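PDB 5MY7: adhesin from Neisseria meningitidis, which acts as a lysozyme inhibitor and probably also takes part in cell adhesion. Local coordinates for residues A59-N64 with I107-P112. Residues are numbered along the deposited sequence; the frame is centred on the assembly and turned at random.
Sequences ASAVIN and IMITAP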
# COMPACT_ATOMS: atom_id res chain seq x y z
N ALA A 59 -3.77 1.78 4.22
CA ALA A 59 -3.24 2.39 2.97
C ALA A 59 -4.43 2.70 2.09
O ALA A 59 -5.27 1.84 1.84
CB ALA A 59 -2.30 1.42 2.26
N SER A 60 -4.51 3.94 1.56
CA SER A 60 -5.64 4.40 0.70
C SER A 60 -5.04 4.83 -0.66
O SER A 60 -4.27 5.80 -0.72
CB SER A 60 -6.40 5.57 1.41
OG SER A 60 -7.43 6.07 0.61
N ALA A 61 -5.40 4.11 -1.73
CA ALA A 61 -4.83 4.34 -3.10
C ALA A 61 -5.96 4.86 -3.99
O ALA A 61 -7.11 4.37 -3.92
CB ALA A 61 -4.33 3.01 -3.67
N VAL A 62 -5.65 5.84 -4.85
CA VAL A 62 -6.66 6.30 -5.80
C VAL A 62 -6.49 5.48 -7.09
O VAL A 62 -5.43 5.55 -7.73
CB VAL A 62 -6.51 7.83 -6.06
CG1 VAL A 62 -7.57 8.23 -7.07
CG2 VAL A 62 -6.68 8.58 -4.74
N ILE A 63 -7.49 4.66 -7.43
CA ILE A 63 -7.44 3.72 -8.56
C ILE A 63 -8.65 4.06 -9.46
O ILE A 63 -9.82 4.06 -8.98
CB ILE A 63 -7.44 2.23 -8.10
CG1 ILE A 63 -6.24 1.99 -7.17
CG2 ILE A 63 -7.46 1.31 -9.34
CD1 ILE A 63 -6.28 0.59 -6.51
N ASN A 64 -8.40 4.44 -10.70
CA ASN A 64 -9.49 5.00 -11.61
C ASN A 64 -10.32 6.09 -10.97
O ASN A 64 -11.55 6.18 -11.14
CB ASN A 64 -10.37 3.85 -12.05
CG ASN A 64 -9.61 2.82 -12.87
OD1 ASN A 64 -9.73 1.60 -12.67
ND2 ASN A 64 -8.84 3.29 -13.81
N ILE A 107 6.43 -0.62 -3.51
CA ILE A 107 5.11 -1.25 -3.30
C ILE A 107 4.66 -2.07 -4.50
O ILE A 107 5.18 -1.92 -5.63
CB ILE A 107 3.99 -0.23 -2.92
CG1 ILE A 107 3.47 0.61 -4.11
CG2 ILE A 107 4.37 0.64 -1.74
CD1 ILE A 107 2.17 1.38 -3.81
N MET A 108 3.67 -2.93 -4.27
CA MET A 108 2.86 -3.56 -5.34
C MET A 108 1.41 -3.59 -4.92
O MET A 108 1.13 -3.60 -3.70
CB MET A 108 3.37 -4.94 -5.70
CG MET A 108 3.31 -5.93 -4.52
SD MET A 108 4.08 -7.53 -4.85
CE MET A 108 5.78 -7.30 -5.20
N ILE A 109 0.48 -3.57 -5.90
CA ILE A 109 -0.96 -3.69 -5.63
C ILE A 109 -1.55 -4.76 -6.55
O ILE A 109 -1.37 -4.73 -7.80
CB ILE A 109 -1.74 -2.35 -5.82
CG1 ILE A 109 -1.14 -1.22 -4.94
CG2 ILE A 109 -3.22 -2.52 -5.50
CD1 ILE A 109 -1.69 0.18 -5.20
N THR A 110 -2.27 -5.72 -5.92
CA THR A 110 -2.93 -6.80 -6.59
C THR A 110 -4.44 -6.56 -6.57
O THR A 110 -5.00 -6.15 -5.55
CB THR A 110 -2.56 -8.15 -5.93
OG1 THR A 110 -1.14 -8.34 -5.93
CG2 THR A 110 -3.17 -9.30 -6.68
N ALA A 111 -5.09 -6.82 -7.72
CA ALA A 111 -6.54 -6.68 -7.85
C ALA A 111 -7.30 -7.89 -7.26
O ALA A 111 -6.68 -8.94 -6.98
CB ALA A 111 -6.87 -6.49 -9.32
N PRO A 112 -8.62 -7.78 -7.09
CA PRO A 112 -9.41 -8.93 -6.58
C PRO A 112 -9.28 -10.22 -7.40
O PRO A 112 -9.49 -11.32 -6.84
CB PRO A 112 -10.83 -8.40 -6.63
CG PRO A 112 -10.70 -6.94 -6.40
CD PRO A 112 -9.41 -6.54 -7.14
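This contact is core packing between the two four-stranded antiparallel β-sheets of the ACP-like domain, which is grouped in one clan with MliC-type proteins. A61 and I63 lie on strand 56-63 of the first β-sheet. I109 lies on strand 107-110 of the second. The CB atoms of all three point toward the other segment, and all three residues are buried. The two backbones stay well apart, with A61 CA and I109 CA 9.3 Å from each other, and the contact is made by side chains. I109 does most of the bridging. Its CG1 is anti to the carbonyl carbon (chi1 -57°), and chi2 of 171° extends that branch to full length. This carries CD1 across, where it ends against the single methyl of A61. The shorter branch of I109, CG2, is anti to the backbone N and lies on the side of I63 CD1. The isoleucine thus uses one branch for each partner. L92 and F118 pack against I109 from neighbouring strands of its own β-sheet. Y90, in a loop, touches both I63 and I109 and extends the same apolar cluster. A61 pairs through backbone hydrogen bonding with V68 of strand 66-71. The two segments bury 80 Å² between them, and the contact is purely apolar. I109 CD1 lies 4.2 Å from A61 CB, while I109 CG2 meets I63 CD1 more loosely, at 4.5 Å.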